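Local coordinates for protein LbaCas13a H328A (C2c2) (Lachnospiraceae bacterium NK4A179, PDB 5WLH) that binds and probably processes its CRISPR guide RNA, which directs it as an RNA-guided ribonuclease against target RNA, at residues K49-R54 against S242-N247. Residues are numbered along the deposited sequence; the frame is centred on the assembly and turned at random.
With nucleotides of chain B.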
loop_
_atom_site.group_PDB
_atom_site.type_symbol
_atom_site.label_atom_id
_atom_site.label_comp_id
_atom_site.label_asym_id
_atom_site.label_seq_id
_atom_site.Cartn_x
_atom_site.Cartn_y
_atom_site.Cartn_z
ATOM N N LYS A 49 -30.554 -3.274 2.433
ATOM C CA LYS A 49 -31.732 -2.732 1.756
ATOM C C LYS A 49 -32.391 -3.785 0.872
ATOM O O LYS A 49 -31.723 -4.443 0.073
ATOM C CB LYS A 49 -31.344 -1.517 0.911
ATOM C CG LYS A 49 -30.743 -0.411 1.717
ATOM C CD LYS A 49 -30.413 0.804 0.837
ATOM C CE LYS A 49 -29.597 1.799 1.628
ATOM N NZ LYS A 49 -30.359 2.319 2.806
ATOM N N ASN A 50 -33.715 -3.939 1.012
ATOM C CA ASN A 50 -34.462 -4.808 0.115
ATOM C C ASN A 50 -34.570 -4.128 -1.247
ATOM O O ASN A 50 -34.149 -2.987 -1.420
ATOM C CB ASN A 50 -35.837 -5.149 0.703
ATOM C CG ASN A 50 -36.680 -3.913 1.020
ATOM O OD1 ASN A 50 -36.817 -3.011 0.191
ATOM N ND2 ASN A 50 -37.268 -3.879 2.221
ATOM N N ASP A 51 -35.150 -4.831 -2.226
ATOM C CA ASP A 51 -35.111 -4.338 -3.605
ATOM C C ASP A 51 -35.766 -2.972 -3.719
ATOM O O ASP A 51 -35.210 -2.049 -4.332
ATOM C CB ASP A 51 -35.794 -5.329 -4.544
ATOM C CG ASP A 51 -34.972 -6.574 -4.770
ATOM O OD1 ASP A 51 -33.727 -6.478 -4.765
ATOM O OD2 ASP A 51 -35.568 -7.656 -4.943
ATOM N N GLU A 52 -36.957 -2.825 -3.132
ATOM C CA GLU A 52 -37.675 -1.559 -3.218
ATOM C C GLU A 52 -36.904 -0.440 -2.534
ATOM O O GLU A 52 -36.796 0.668 -3.078
ATOM C CB GLU A 52 -39.076 -1.710 -2.613
ATOM C CG GLU A 52 -39.596 -0.485 -1.876
ATOM C CD GLU A 52 -40.244 0.539 -2.802
ATOM O OE1 GLU A 52 -40.949 1.437 -2.291
ATOM O OE2 GLU A 52 -40.049 0.449 -4.035
ATOM N N ASP A 53 -36.330 -0.715 -1.353
ATOM C CA ASP A 53 -35.601 0.319 -0.635
ATOM C C ASP A 53 -34.287 0.677 -1.332
ATOM O O ASP A 53 -33.873 1.842 -1.312
ATOM C CB ASP A 53 -35.353 -0.127 0.805
ATOM C CG ASP A 53 -36.614 -0.065 1.643
ATOM O OD1 ASP A 53 -37.635 0.414 1.098
ATOM O OD2 ASP A 53 -36.598 -0.492 2.819
ATOM N N ARG A 54 -33.614 -0.307 -1.930
ATOM C CA ARG A 54 -32.454 -0.011 -2.770
ATOM C C ARG A 54 -32.849 0.917 -3.911
ATOM O O ARG A 54 -32.195 1.939 -4.152
ATOM C CB ARG A 54 -31.853 -1.304 -3.332
ATOM C CG ARG A 54 -30.462 -1.132 -3.975
ATOM C CD ARG A 54 -30.100 -2.271 -4.939
ATOM N NE ARG A 54 -31.157 -2.446 -5.921
ATOM C CZ ARG A 54 -31.940 -3.508 -6.012
ATOM N NH1 ARG A 54 -31.766 -4.543 -5.199
ATOM N NH2 ARG A 54 -32.897 -3.531 -6.925
ATOM N N SER A 242 -27.621 -2.023 -11.917
ATOM C CA SER A 242 -26.189 -2.293 -12.048
ATOM C C SER A 242 -25.581 -2.694 -10.711
ATOM O O SER A 242 -24.645 -3.509 -10.679
ATOM C CB SER A 242 -25.459 -1.076 -12.640
ATOM O OG SER A 242 -25.227 -0.059 -11.693
ATOM N N ILE A 243 -26.083 -2.131 -9.605
ATOM C CA ILE A 243 -25.624 -2.544 -8.281
ATOM C C ILE A 243 -26.033 -3.979 -8.016
ATOM O O ILE A 243 -25.228 -4.809 -7.566
ATOM C CB ILE A 243 -26.184 -1.610 -7.195
ATOM C CG1 ILE A 243 -25.518 -0.230 -7.241
ATOM C CG2 ILE A 243 -26.040 -2.252 -5.813
ATOM C CD1 ILE A 243 -26.218 0.803 -6.362
ATOM N N LYS A 244 -27.292 -4.301 -8.319
ATOM C CA LYS A 244 -27.808 -5.621 -7.983
ATOM C C LYS A 244 -27.076 -6.715 -8.742
ATOM O O LYS A 244 -26.951 -7.841 -8.248
ATOM C CB LYS A 244 -29.305 -5.679 -8.271
ATOM C CG LYS A 244 -29.997 -6.820 -7.560
ATOM C CD LYS A 244 -31.470 -6.875 -7.928
ATOM C CE LYS A 244 -32.160 -8.037 -7.223
ATOM N NZ LYS A 244 -33.492 -8.298 -7.808
ATOM N N ASN A 245 -26.568 -6.404 -9.930
ATOM C CA ASN A 245 -25.878 -7.382 -10.745
ATOM C C ASN A 245 -24.373 -7.406 -10.520
ATOM O O ASN A 245 -23.675 -8.130 -11.230
ATOM C CB ASN A 245 -26.180 -7.133 -12.215
ATOM C CG ASN A 245 -27.520 -7.691 -12.608
ATOM O OD1 ASN A 245 -27.643 -8.881 -12.860
ATOM N ND2 ASN A 245 -28.531 -6.848 -12.636
ATOM N N MET A 246 -23.864 -6.651 -9.556
ATOM C CA MET A 246 -22.440 -6.730 -9.264
ATOM C C MET A 246 -22.080 -8.136 -8.778
ATOM O O MET A 246 -22.925 -8.894 -8.306
ATOM C CB MET A 246 -22.042 -5.669 -8.237
ATOM C CG MET A 246 -21.864 -4.264 -8.856
ATOM S SD MET A 246 -21.189 -3.039 -7.700
ATOM C CE MET A 246 -22.199 -3.438 -6.272
ATOM N N ASN A 247 -20.817 -8.508 -8.949
ATOM C CA ASN A 247 -20.399 -9.845 -8.557
ATOM C C ASN A 247 -18.901 -9.830 -8.311
ATOM O O ASN A 247 -18.214 -8.839 -8.561
ATOM C CB ASN A 247 -20.770 -10.890 -9.617
ATOM C CG ASN A 247 -21.110 -12.233 -9.005
ATOM O OD1 ASN A 247 -20.616 -12.566 -7.929
ATOM N ND2 ASN A 247 -21.967 -13.005 -9.673
ATOM P P C B 12 -18.677 -8.036 -15.138
ATOM O OP1 C B 12 -19.227 -9.409 -15.362
ATOM O OP2 C B 12 -17.976 -7.275 -16.205
ATOM O "O5'" C B 12 -19.822 -7.098 -14.569
ATOM C "C5'" C B 12 -20.717 -7.581 -13.585
ATOM C "C4'" C B 12 -21.698 -6.510 -13.198
ATOM O "O4'" C B 12 -21.001 -5.440 -12.513
ATOM C "C3'" C B 12 -22.376 -5.798 -14.364
ATOM O "O3'" C B 12 -23.438 -6.533 -14.956
ATOM C "C2'" C B 12 -22.815 -4.502 -13.718
ATOM O "O2'" C B 12 -23.920 -4.740 -12.866
ATOM C "C1'" C B 12 -21.604 -4.194 -12.848
ATOM N N1 C B 12 -20.645 -3.356 -13.598
ATOM C C2 C B 12 -20.957 -1.995 -13.660
ATOM O O2 C B 12 -21.964 -1.568 -13.073
ATOM N N3 C B 12 -20.139 -1.176 -14.333
ATOM C C4 C B 12 -19.069 -1.678 -14.954
ATOM N N4 C B 12 -18.311 -0.801 -15.619
ATOM C C5 C B 12 -18.718 -3.072 -14.937
ATOM C C6 C B 12 -19.558 -3.874 -14.261
ATOM P P A B 13 -23.789 -6.329 -16.512
ATOM O OP1 A B 13 -24.872 -7.275 -16.829
ATOM O OP2 A B 13 -22.576 -6.295 -17.368
ATOM O "O5'" A B 13 -24.325 -4.831 -16.580
ATOM C "C5'" A B 13 -25.469 -4.426 -15.840
ATOM C "C4'" A B 13 -25.710 -2.943 -16.009
ATOM O "O4'" A B 13 -24.575 -2.209 -15.490
ATOM C "C3'" A B 13 -25.815 -2.468 -17.443
ATOM O "O3'" A B 13 -27.096 -2.690 -18.001
ATOM C "C2'" A B 13 -25.430 -1.005 -17.334
ATOM O "O2'" A B 13 -26.506 -0.257 -16.783
ATOM C "C1'" A B 13 -24.321 -1.079 -16.294
ATOM N N9 A B 13 -22.986 -1.228 -16.900
ATOM C C8 A B 13 -22.174 -2.346 -16.943
ATOM N N7 A B 13 -21.012 -2.121 -17.529
ATOM C C5 A B 13 -21.076 -0.782 -17.901
ATOM C C6 A B 13 -20.173 0.065 -18.572
ATOM N N6 A B 13 -18.968 -0.315 -19.004
ATOM N N1 A B 13 -20.566 1.335 -18.788
ATOM C C2 A B 13 -21.770 1.740 -18.358
ATOM N N3 A B 13 -22.699 1.048 -17.707
ATOM C C4 A B 13 -22.277 -0.221 -17.513
ATOM P P G B 22 -21.674 8.183 -11.343
ATOM O OP1 G B 22 -21.956 9.225 -10.315
ATOM O OP2 G B 22 -20.317 8.094 -11.946
ATOM O "O5'" G B 22 -21.979 6.785 -10.663
ATOM C "C5'" G B 22 -23.282 6.491 -10.206
ATOM C "C4'" G B 22 -23.380 5.030 -9.876
ATOM O "O4'" G B 22 -23.195 4.241 -11.083
ATOM C "C3'" G B 22 -22.300 4.506 -8.953
ATOM O "O3'" G B 22 -22.496 4.845 -7.594
ATOM C "C2'" G B 22 -22.338 3.012 -9.244
ATOM O "O2'" G B 22 -23.476 2.414 -8.652
ATOM C "C1'" G B 22 -22.545 3.023 -10.758
ATOM N N9 G B 22 -21.252 2.981 -11.447
ATOM C C8 G B 22 -20.604 3.998 -12.106
ATOM N N7 G B 22 -19.444 3.642 -12.589
ATOM C C5 G B 22 -19.328 2.305 -12.199
ATOM C C6 G B 22 -18.295 1.367 -12.427
ATOM O O6 G B 22 -17.248 1.537 -13.035
ATOM N N1 G B 22 -18.584 0.118 -11.867
ATOM C C2 G B 22 -19.712 -0.194 -11.168
ATOM N N2 G B 22 -19.785 -1.451 -10.703
ATOM N N3 G B 22 -20.685 0.672 -10.941
ATOM C C4 G B 22 -20.418 1.883 -11.483
HETATM O O HOH W 1 -34.543 -5.650 -8.321
#
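Asp51 and Lys244 join the first turn of helix 51-64 to the last turn of helix 233-244 through a long salt bridge, Lys244 NZ lying 3.6 Å from both Asp51 OD1 and OD2. The closest approach is Lys244 CE to Asp51 OD1, 3.3 Å. Asp51 OD1 also accepts a hydrogen bond from Arg54 NH1 (2.8 Å), part of a salt bridge within the helix turn, on the anti side and 15° out of the carboxylate plane, so one anionic residue serves two cations. A water accepts from both Arg54 NH2 and Lys244 NZ, bridging like charges 4.9 Å apart. A lysine in place of Asp51 would probably deprive Arg54 and Lys244 of their shared counter-charge, leaving the two cations to repel.

Van der Waals packing accompanies the charges. The long, extended lysine crosses the arginine side chain at about a right angle, with Lys244 CD 3.6 Å from Arg54 NH1 and Lys244 CB over the centre of one guanidinium face. Arginine suits this place because its flat group can pack by a face while its N-H groups bond outward; a bend at chi3 (53°) turns it there, and NE hydrogen-bonds to Ser240 OG, which helps fix its orientation. Further along the arginine chain, Ile243 CG2 makes an apolar contact with Arg54 CD (4.2 Å).

Asn50 caps its helix, OD1 accepting from Asp53 N at 2.8 Å. Helix 233-244 also meets the guide RNA: C12 O2' of chain B donates to Ser242 O at 2.6 Å, and Ile243 CG1 packs on the G22 ribose of chain B. One acidic and two basic side chains, presumably all ionised and tied by a water, thus connect an RNA-contacting helix end to its neighbour, with no direct hydrogen bond between the two segments.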